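PDB 4R3L: uncharacterized N-acetyltransferase SSO0209 from Sulfolobus solfataricus P2, which transfers an acetyl group from acetyl-CoA to the free N-terminal amino group of proteins, preferring those that begin with serine. Local coordinates for residues Phe74-Lys78 / Glu122-Leu126; Ala104-Leu108 / Leu138-Phe144. All coordinates share one frame; numbering follows the deposited sequence.

Contact 1 (Phe74-Lys78 / Glu122-Leu126); sequences FSNIK and EEIYL
E123 lays its side chain against the loop residues S75, N76 and I77. Its CG sits between the backbone N and the carbonyl carbon (chi1 64°), and the chain then runs extended toward the loop. There E123 OE2 accepts a hydrogen bond from the backbone N of N76 at 3.1 Å on its syn lone pair, with a fairly straight N-H...O angle of 164°. S75 OG adds a weak bond to the same E123 OE2, at 3.5 Å. S75 OG also shapes the loop: it accepts from I77 N at 3.1 Å (an ST turn) and from K78 N at 3.0 Å (an ST motif). I77 and E123 lie alongside each other, running opposite ways, with I77 CD1 4.0 Å from E123 CB. The end of the N76 side chain lies over one face of the Y125 ring, its amide tilted 69° from the ring plane. At the margin, K78 NZ and E122 OE2 form a long salt bridge of 3.6 Å. Y125 OH is hydrogen-bonded to E71, and its ring stacks on H88, a zinc ligand. The contact folds the loop between strands 61-72 and 83-94 over the start of strand 123-129, which lies between strands 83-94 and 160-166.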
ATOM      1  N   PHE A  74      -7.684 -14.871  -8.887  1.00 22.69           N
ATOM      2  CA  PHE A  74      -9.073 -14.501  -9.011  1.00 23.28           C
ATOM      3  C   PHE A  74      -9.297 -13.031  -8.632  1.00 27.06           C
ATOM      4  O   PHE A  74      -8.777 -12.537  -7.632  1.00 24.48           O
ATOM      5  CB  PHE A  74      -9.942 -15.427  -8.163  1.00 26.28           C
ATOM      6  CG  PHE A  74      -9.955 -16.853  -8.657  1.00 25.07           C
ATOM      7  CD1 PHE A  74     -10.500 -17.163  -9.895  1.00 32.86           C
ATOM      8  CD2 PHE A  74      -9.402 -17.866  -7.900  1.00 26.74           C
ATOM      9  CE1 PHE A  74     -10.510 -18.472 -10.356  1.00 32.73           C
ATOM     10  CE2 PHE A  74      -9.414 -19.182  -8.356  1.00 31.21           C
ATOM     11  CZ  PHE A  74      -9.963 -19.477  -9.591  1.00 32.14           C
ATOM     12  N   SER A  75     -10.057 -12.342  -9.473  1.00 23.59           N
ATOM     13  CA  SER A  75     -10.447 -10.961  -9.232  1.00 25.26           C
ATOM     14  C   SER A  75     -11.307 -10.854  -7.979  1.00 30.59           C
ATOM     15  O   SER A  75     -12.109 -11.742  -7.697  1.00 29.45           O
ATOM     16  CB  SER A  75     -11.206 -10.414 -10.444  1.00 31.75           C
ATOM     17  OG  SER A  75     -11.797  -9.163 -10.145  1.00 35.42           O
ATOM     18  N   ASN A  76     -11.134  -9.785  -7.208  1.00 31.04           N
ATOM     19  CA  ASN A  76     -11.987  -9.579  -6.043  1.00 31.26           C
ATOM     20  C   ASN A  76     -12.999  -8.485  -6.324  1.00 32.50           C
ATOM     21  O   ASN A  76     -13.690  -8.011  -5.425  1.00 36.44           O
ATOM     22  CB  ASN A  76     -11.158  -9.248  -4.801  1.00 30.68           C
ATOM     23  CG  ASN A  76     -10.108  -8.207  -5.067  1.00 26.25           C
ATOM     24  OD1 ASN A  76     -10.406  -7.148  -5.608  1.00 29.41           O
ATOM     25  ND2 ASN A  76      -8.867  -8.501  -4.694  1.00 28.48           N
ATOM     26  N   ILE A  77     -13.075  -8.094  -7.590  1.00 32.03           N
ATOM     27  CA  ILE A  77     -14.086  -7.159  -8.050  1.00 36.60           C
ATOM     28  C   ILE A  77     -15.186  -7.897  -8.808  1.00 45.87           C
ATOM     29  O   ILE A  77     -16.371  -7.644  -8.603  1.00 46.62           O
ATOM     30  CB  ILE A  77     -13.486  -6.066  -8.953  1.00 36.38           C
ATOM     31  CG1 ILE A  77     -12.350  -5.346  -8.219  1.00 35.31           C
ATOM     32  CG2 ILE A  77     -14.563  -5.083  -9.373  1.00 38.51           C
ATOM     33  CD1 ILE A  77     -11.812  -4.103  -8.937  1.00 31.85           C
ATOM     34  N   LYS A  78     -14.787  -8.829  -9.665  1.00 49.09           N
ATOM     35  CA  LYS A  78     -15.738  -9.540 -10.516  1.00 54.72           C
ATOM     36  C   LYS A  78     -16.609 -10.546  -9.759  1.00 60.55           C
ATOM     37  O   LYS A  78     -16.135 -11.267  -8.876  1.00 60.84           O
ATOM     38  CB  LYS A  78     -14.993 -10.245 -11.648  1.00 50.80           C
ATOM     39  CG  LYS A  78     -14.689  -9.336 -12.823  1.00 53.85           C
ATOM     40  CD  LYS A  78     -13.760 -10.002 -13.823  1.00 53.27           C
ATOM     41  CE  LYS A  78     -13.538  -9.114 -15.034  1.00 56.52           C
ATOM     42  NZ  LYS A  78     -13.132  -7.737 -14.645  1.00 50.66           N
ATOM     43  N   GLU A 122      -4.618  -5.282 -13.459  1.00 24.05           N
ATOM     44  CA  GLU A 122      -5.942  -4.868 -13.918  1.00 30.06           C
ATOM     45  C   GLU A 122      -6.747  -4.276 -12.757  1.00 29.99           C
ATOM     46  O   GLU A 122      -7.745  -3.574 -12.953  1.00 28.44           O
ATOM     47  CB  GLU A 122      -6.662  -6.072 -14.563  1.00 35.98           C
ATOM     48  CG  GLU A 122      -8.159  -5.921 -14.825  1.00 45.78           C
ATOM     49  CD  GLU A 122      -9.013  -6.293 -13.616  1.00 48.79           C
ATOM     50  OE1 GLU A 122      -8.487  -6.942 -12.687  1.00 46.24           O
ATOM     51  OE2 GLU A 122     -10.209  -5.923 -13.595  1.00 55.00           O
ATOM     52  N   GLU A 123      -6.296  -4.550 -11.531  1.00 24.61           N
ATOM     53  CA  GLU A 123      -6.922  -3.966 -10.356  1.00 21.10           C
ATOM     54  C   GLU A 123      -5.889  -3.719  -9.268  1.00 22.25           C
ATOM     55  O   GLU A 123      -4.821  -4.321  -9.276  1.00 20.56           O
ATOM     56  CB  GLU A 123      -8.037  -4.864  -9.828  1.00 24.19           C
ATOM     57  CG  GLU A 123      -7.584  -6.232  -9.321  1.00 28.03           C
ATOM     58  CD  GLU A 123      -8.520  -6.770  -8.252  1.00 30.40           C
ATOM     59  OE1 GLU A 123      -8.711  -6.063  -7.241  1.00 27.95           O
ATOM     60  OE2 GLU A 123      -9.075  -7.878  -8.419  1.00 30.05           O
ATOM     61  N   ILE A 124      -6.200  -2.808  -8.354  1.00 22.08           N
ATOM     62  CA  ILE A 124      -5.362  -2.593  -7.184  1.00 18.96           C
ATOM     63  C   ILE A 124      -6.266  -2.800  -5.990  1.00 19.68           C
ATOM     64  O   ILE A 124      -7.424  -2.404  -6.020  1.00 21.77           O
ATOM     65  CB  ILE A 124      -4.705  -1.178  -7.152  1.00 21.15           C
ATOM     66  CG1 ILE A 124      -3.966  -0.956  -5.833  1.00 17.73           C
ATOM     67  CG2 ILE A 124      -5.752  -0.070  -7.307  1.00 19.86           C
ATOM     68  CD1 ILE A 124      -3.121   0.302  -5.783  1.00 20.28           C
ATOM     69  N   TYR A 125      -5.768  -3.460  -4.952  1.00 17.75           N
ATOM     70  CA  TYR A 125      -6.560  -3.581  -3.746  1.00 19.38           C
ATOM     71  C   TYR A 125      -5.699  -3.588  -2.495  1.00 17.63           C
ATOM     72  O   TYR A 125      -4.464  -3.642  -2.558  1.00 17.83           O
ATOM     73  CB  TYR A 125      -7.419  -4.849  -3.788  1.00 21.19           C
ATOM     74  CG  TYR A 125      -6.656  -6.138  -3.551  1.00 18.45           C
ATOM     75  CD1 TYR A 125      -6.718  -6.786  -2.326  1.00 20.43           C
ATOM     76  CD2 TYR A 125      -5.881  -6.703  -4.552  1.00 19.21           C
ATOM     77  CE1 TYR A 125      -6.049  -7.958  -2.105  1.00 21.09           C
ATOM     78  CE2 TYR A 125      -5.197  -7.893  -4.337  1.00 20.52           C
ATOM     79  CZ  TYR A 125      -5.285  -8.509  -3.112  1.00 22.58           C
ATOM     80  OH  TYR A 125      -4.608  -9.680  -2.886  1.00 24.14           O
ATOM     81  N   LEU A 126      -6.374  -3.528  -1.356  1.00 17.70           N
ATOM     82  CA  LEU A 126      -5.708  -3.443  -0.071  1.00 20.97           C
ATOM     83  C   LEU A 126      -6.688  -3.823   1.012  1.00 22.41           C
ATOM     84  O   LEU A 126      -7.892  -3.925   0.762  1.00 20.48           O
ATOM     85  CB  LEU A 126      -5.171  -2.029   0.166  1.00 17.41           C
ATOM     86  CG  LEU A 126      -6.227  -0.921   0.060  1.00 21.72           C
ATOM     87  CD1 LEU A 126      -7.001  -0.675   1.371  1.00 22.86           C
ATOM     88  CD2 LEU A 126      -5.607   0.373  -0.441  1.00 26.51           C
TER

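Contact 2 (Ala104-Leu108 / Leu138-Phe144); sequences ATTLL and LYEKLNF. With COA (coenzyme A), chain C.
L108 and L138 meet tip to tip in the buried part of the contact, with L108 CD1 3.8 Å from L138 CD2. The same L108 CD1 also touches L142 CD2 at 3.6 Å. L108 CD1 meets the edge of the Y139 ring as well, 3.9 Å from Y139 CE1. The packing is looser toward the partly exposed side, where T105 CG2 and L142 CD1 are 4.1 Å apart. F144 only brushes L108 CD2. Coenzyme A lies along another margin. A104 N donates to its O5A at 3.0 Å. T105 grips O2A twice, through N at 2.9 Å and OG1 at 2.8 Å. Its OG1 is turned beside its own backbone N (chi1 -66°), which lets both donors meet one phosphate oxygen. Y139 OH lies 3.0 Å from the coenzyme sulfur S1P. A phenylalanine in place of Y139 would probably keep the edge against L108 but leave the sulfur without this hydroxyl neighbour. Helix 133-141 ends in a Schellman motif with N143 at positive phi; F144 N bonds back to Y139 O. This is the GNAT cofactor site: the N-terminal end of helix 103-119 holds the pyrophosphate, and a tyrosine of the next helix stands by the sulfur.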
ATOM      1  N   ALA A 104       0.341  10.481   0.829  1.00 19.02           N
ATOM      2  CA  ALA A 104      -0.215   9.137   0.607  1.00 21.09           C
ATOM      3  C   ALA A 104      -0.896   9.082  -0.751  1.00 20.28           C
ATOM      4  O   ALA A 104      -0.806   8.088  -1.469  1.00 17.11           O
ATOM      5  CB  ALA A 104      -1.189   8.753   1.707  1.00 21.53           C
ATOM      6  N   THR A 105      -1.566  10.172  -1.121  1.00 18.34           N
ATOM      7  CA  THR A 105      -2.214  10.209  -2.422  1.00 15.68           C
ATOM      8  C   THR A 105      -1.208  10.043  -3.538  1.00 16.53           C
ATOM      9  O   THR A 105      -1.457   9.307  -4.488  1.00 15.60           O
ATOM     10  CB  THR A 105      -3.001  11.530  -2.634  1.00 18.55           C
ATOM     11  OG1 THR A 105      -4.084  11.574  -1.703  1.00 22.97           O
ATOM     12  CG2 THR A 105      -3.558  11.587  -4.043  1.00 19.98           C
ATOM     13  N   THR A 106      -0.061  10.711  -3.436  1.00 14.48           N
ATOM     14  CA  THR A 106       0.892  10.621  -4.523  1.00 13.96           C
ATOM     15  C   THR A 106       1.641   9.284  -4.487  1.00 14.33           C
ATOM     16  O   THR A 106       1.987   8.752  -5.535  1.00 14.84           O
ATOM     17  CB  THR A 106       1.899  11.788  -4.500  1.00 17.21           C
ATOM     18  OG1 THR A 106       2.644  11.767  -3.270  1.00 19.36           O
ATOM     19  CG2 THR A 106       1.151  13.120  -4.638  1.00 18.10           C
ATOM     20  N   LEU A 107       1.877   8.743  -3.294  1.00 14.46           N
ATOM     21  CA  LEU A 107       2.478   7.397  -3.210  1.00 14.86           C
ATOM     22  C   LEU A 107       1.586   6.372  -3.927  1.00 13.77           C
ATOM     23  O   LEU A 107       2.063   5.533  -4.702  1.00 15.41           O
ATOM     24  CB  LEU A 107       2.702   6.971  -1.746  1.00 15.29           C
ATOM     25  CG  LEU A 107       3.876   7.641  -1.018  1.00 17.40           C
ATOM     26  CD1 LEU A 107       3.828   7.367   0.483  1.00 20.14           C
ATOM     27  CD2 LEU A 107       5.213   7.179  -1.602  1.00 17.65           C
ATOM     28  N   LEU A 108       0.287   6.424  -3.650  1.00 16.38           N
ATOM     29  CA  LEU A 108      -0.653   5.503  -4.290  1.00 16.27           C
ATOM     30  C   LEU A 108      -0.703   5.700  -5.796  1.00 16.39           C
ATOM     31  O   LEU A 108      -0.768   4.732  -6.538  1.00 18.37           O
ATOM     32  CB  LEU A 108      -2.060   5.657  -3.708  1.00 17.32           C
ATOM     33  CG  LEU A 108      -2.326   4.977  -2.368  1.00 21.52           C
ATOM     34  CD1 LEU A 108      -3.438   5.679  -1.610  1.00 25.32           C
ATOM     35  CD2 LEU A 108      -2.685   3.497  -2.602  1.00 20.59           C
ATOM     36  N   LEU A 138      -9.075   8.452   2.442  1.00 31.10           N
ATOM     37  CA  LEU A 138      -8.065   8.538   1.393  1.00 28.65           C
ATOM     38  C   LEU A 138      -8.477   7.655   0.214  1.00 33.42           C
ATOM     39  O   LEU A 138      -8.659   8.133  -0.908  1.00 33.08           O
ATOM     40  CB  LEU A 138      -6.698   8.121   1.956  1.00 32.01           C
ATOM     41  CG  LEU A 138      -5.520   7.764   1.049  1.00 27.36           C
ATOM     42  CD1 LEU A 138      -4.943   9.003   0.420  1.00 29.33           C
ATOM     43  CD2 LEU A 138      -4.443   6.989   1.826  1.00 28.02           C
ATOM     44  N   TYR A 139      -8.666   6.367   0.491  1.00 27.05           N
ATOM     45  CA  TYR A 139      -9.001   5.401  -0.550  1.00 26.74           C
ATOM     46  C   TYR A 139     -10.329   5.701  -1.259  1.00 23.30           C
ATOM     47  O   TYR A 139     -10.447   5.528  -2.476  1.00 24.62           O
ATOM     48  CB  TYR A 139      -9.031   3.992   0.051  1.00 20.74           C
ATOM     49  CG  TYR A 139      -7.780   3.627   0.832  1.00 22.92           C
ATOM     50  CD1 TYR A 139      -6.516   4.021   0.405  1.00 26.69           C
ATOM     51  CD2 TYR A 139      -7.867   2.892   2.001  1.00 22.60           C
ATOM     52  CE1 TYR A 139      -5.376   3.673   1.128  1.00 27.00           C
ATOM     53  CE2 TYR A 139      -6.749   2.557   2.723  1.00 22.90           C
ATOM     54  CZ  TYR A 139      -5.505   2.949   2.291  1.00 27.29           C
ATOM     55  OH  TYR A 139      -4.393   2.586   3.029  1.00 26.95           O
ATOM     56  N   GLU A 140     -11.344   6.125  -0.520  1.00 29.36           N
ATOM     57  CA  GLU A 140     -12.611   6.453  -1.179  1.00 30.20           C
ATOM     58  C   GLU A 140     -12.450   7.681  -2.095  1.00 32.50           C
ATOM     59  O   GLU A 140     -13.053   7.750  -3.165  1.00 31.67           O
ATOM     60  CB  GLU A 140     -13.722   6.676  -0.147  1.00 34.15           C
ATOM     61  CG  GLU A 140     -14.224   5.377   0.491  1.00 40.39           C
ATOM     62  CD  GLU A 140     -15.224   5.614   1.610  1.00 46.08           C
ATOM     63  OE1 GLU A 140     -15.293   6.757   2.113  1.00 45.75           O
ATOM     64  OE2 GLU A 140     -15.936   4.655   1.986  1.00 50.17           O
ATOM     65  N   LYS A 141     -11.606   8.624  -1.692  1.00 31.57           N
ATOM     66  CA  LYS A 141     -11.306   9.774  -2.547  1.00 35.55           C
ATOM     67  C   LYS A 141     -10.639   9.351  -3.854  1.00 35.03           C
ATOM     68  O   LYS A 141     -10.830   9.991  -4.884  1.00 32.36           O
ATOM     69  CB  LYS A 141     -10.415  10.783  -1.818  1.00 36.95           C
ATOM     70  CG  LYS A 141     -11.175  11.916  -1.138  1.00 45.90           C
ATOM     71  CD  LYS A 141     -10.411  13.233  -1.242  1.00 44.84           C
ATOM     72  CE  LYS A 141     -11.170  14.383  -0.578  1.00 56.89           C
ATOM     73  NZ  LYS A 141     -12.500  14.662  -1.199  1.00 58.63           N
ATOM     74  N   LEU A 142      -9.858   8.271  -3.804  1.00 31.54           N
ATOM     75  CA  LEU A 142      -9.152   7.754  -4.977  1.00 27.74           C
ATOM     76  C   LEU A 142      -9.985   6.708  -5.690  1.00 23.32           C
ATOM     77  O   LEU A 142      -9.473   5.929  -6.494  1.00 27.20           O
ATOM     78  CB  LEU A 142      -7.795   7.156  -4.581  1.00 27.70           C
ATOM     79  CG  LEU A 142      -6.604   8.117  -4.539  1.00 35.77           C
ATOM     80  CD1 LEU A 142      -6.883   9.307  -3.648  1.00 33.83           C
ATOM     81  CD2 LEU A 142      -5.356   7.394  -4.070  1.00 35.10           C
ATOM     82  N   ASN A 143     -11.270   6.694  -5.363  1.00 25.51           N
ATOM     83  CA  ASN A 143     -12.260   5.825  -5.985  1.00 25.00           C
ATOM     84  C   ASN A 143     -12.060   4.336  -5.729  1.00 25.80           C
ATOM     85  O   ASN A 143     -12.480   3.519  -6.530  1.00 23.61           O
ATOM     86  CB  ASN A 143     -12.321   6.064  -7.494  1.00 30.56           C
ATOM     87  CG  ASN A 143     -13.481   6.952  -7.890  1.00 41.62           C
ATOM     88  OD1 ASN A 143     -14.605   6.477  -8.099  1.00 45.29           O
ATOM     89  ND2 ASN A 143     -13.221   8.250  -7.984  1.00 38.77           N
ATOM     90  N   PHE A 144     -11.433   3.983  -4.615  1.00 24.56           N
ATOM     91  CA  PHE A 144     -11.527   2.603  -4.149  1.00 24.86           C
ATOM     92  C   PHE A 144     -12.949   2.353  -3.631  1.00 26.68           C
ATOM     93  O   PHE A 144     -13.577   3.258  -3.073  1.00 25.34           O
ATOM     94  CB  PHE A 144     -10.515   2.320  -3.047  1.00 22.41           C
ATOM     95  CG  PHE A 144      -9.104   2.206  -3.525  1.00 20.97           C
ATOM     96  CD1 PHE A 144      -8.447   0.984  -3.469  1.00 21.10           C
ATOM     97  CD2 PHE A 144      -8.417   3.314  -3.998  1.00 23.16           C
ATOM     98  CE1 PHE A 144      -7.142   0.869  -3.887  1.00 22.92           C
ATOM     99  CE2 PHE A 144      -7.109   3.206  -4.419  1.00 22.06           C
ATOM    100  CZ  PHE A 144      -6.470   1.985  -4.368  1.00 21.28           C
TER
HETATM  101  N1A COA C 400      -9.323  12.627   8.317  1.00 42.62           N
HETATM  102  C2A COA C 400     -10.148  12.755   7.257  1.00 47.28           C
HETATM  103  N3A COA C 400      -9.693  12.596   6.012  1.00 46.38           N
HETATM  104  C4A COA C 400      -8.376  12.301   5.784  1.00 41.82           C
HETATM  105  C5A COA C 400      -7.501  12.165   6.852  1.00 38.55           C
HETATM  106  C6A COA C 400      -8.009  12.338   8.150  1.00 42.09           C
HETATM  107  N6A COA C 400      -7.125  12.201   9.303  1.00 39.79           N
HETATM  108  N7A COA C 400      -6.249  11.868   6.327  1.00 38.31           N
HETATM  109  C8A COA C 400      -6.365  11.830   4.971  1.00 37.36           C
HETATM  110  N9A COA C 400      -7.645  12.080   4.628  1.00 36.93           N
HETATM  111  C1B COA C 400      -8.198  12.157   3.266  1.00 43.06           C
HETATM  112  C2B COA C 400      -8.533  13.558   2.937  1.00 44.21           C
HETATM  113  O2B COA C 400      -9.576  13.610   2.030  1.00 44.25           O
HETATM  114  C3B COA C 400      -7.334  14.025   2.282  1.00 40.72           C
HETATM  115  O3B COA C 400      -7.629  15.150   1.553  1.00 46.55           O
HETATM  116  P3B COA C 400      -7.355  16.564   2.174  1.00 57.95           P
HETATM  117  O7A COA C 400      -7.354  17.627   1.076  1.00 57.29           O
HETATM  118  O8A COA C 400      -6.032  16.558   2.831  1.00 43.01           O
HETATM  119  O9A COA C 400      -8.413  16.882   3.186  1.00 50.17           O
HETATM  120  C4B COA C 400      -7.006  12.868   1.431  1.00 38.69           C
HETATM  121  O4B COA C 400      -7.252  11.758   2.258  1.00 36.14           O
HETATM  122  C5B COA C 400      -5.587  12.850   1.043  1.00 36.19           C
HETATM  123  O5B COA C 400      -4.731  12.551   2.110  1.00 30.71           O
HETATM  124  P1A COA C 400      -3.153  12.549   2.046  1.00 27.49           P
HETATM  125  O1A COA C 400      -2.587  13.864   2.509  1.00 26.39           O
HETATM  126  O2A COA C 400      -2.715  12.190   0.685  1.00 23.34           O
HETATM  127  O3A COA C 400      -2.788  11.427   3.121  1.00 26.02           O
HETATM  128  P2A COA C 400      -1.578  11.460   4.133  1.00 28.07           P
HETATM  129  O4A COA C 400      -1.848  12.379   5.314  1.00 30.16           O
HETATM  130  O5A COA C 400      -0.309  11.813   3.424  1.00 24.42           O
HETATM  131  O6A COA C 400      -1.421   9.965   4.704  1.00 24.89           O
HETATM  132  CBP COA C 400      -2.294   7.968   5.802  1.00 22.34           C
HETATM  133  CCP COA C 400      -2.561   9.216   4.908  1.00 27.64           C
HETATM  134  CDP COA C 400      -3.595   7.252   6.052  1.00 26.28           C
HETATM  135  CEP COA C 400      -1.325   7.064   5.042  1.00 25.61           C
HETATM  136  CAP COA C 400      -1.680   8.503   7.075  1.00 29.45           C
HETATM  137  OAP COA C 400      -2.632   9.126   7.940  1.00 29.36           O
HETATM  138  C9P COA C 400      -0.968   7.464   7.922  1.00 26.20           C
HETATM  139  O9P COA C 400       0.228   7.151   7.683  1.00 27.72           O
HETATM  140  N8P COA C 400      -1.616   6.821   9.045  1.00 28.73           N
HETATM  141  C7P COA C 400      -0.965   5.819   9.884  1.00 30.22           C
HETATM  142  C6P COA C 400      -0.565   4.532   9.106  1.00 34.65           C
HETATM  143  C5P COA C 400      -1.733   3.931   8.328  1.00 31.66           C
HETATM  144  O5P COA C 400      -2.835   3.786   8.918  1.00 31.23           O
HETATM  145  N4P COA C 400      -1.570   3.561   6.921  1.00 30.42           N
HETATM  146  C3P COA C 400      -2.682   3.005   6.177  1.00 30.71           C
HETATM  147  C2P COA C 400      -3.176   1.615   6.559  1.00 40.76           C
HETATM  148  S1P COA C 400      -4.218   0.756   5.424  1.00 52.53           S

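In the fold
The two contacts lie about 16 Å apart, centre to centre, in one GNAT domain. Their segments alternate along the chain: 74-78, 104-108, 122-126, then 138-144. Helix 103-119, strand 123-129 and helix 133-141 follow one another, and the strand joins the contacts. E123 and Y125 point to the loop of contact 1. I124 and L126 point the other way, toward contact 2. There L126 CD1 is 3.5 Å from Y139 CE2, and I124 CG2 is 3.7 Å from F144 CZ. Contact 2 belongs to the coenzyme A site. Contact 1 is more peripheral, and includes S75, which influences loop conformations and thermostability.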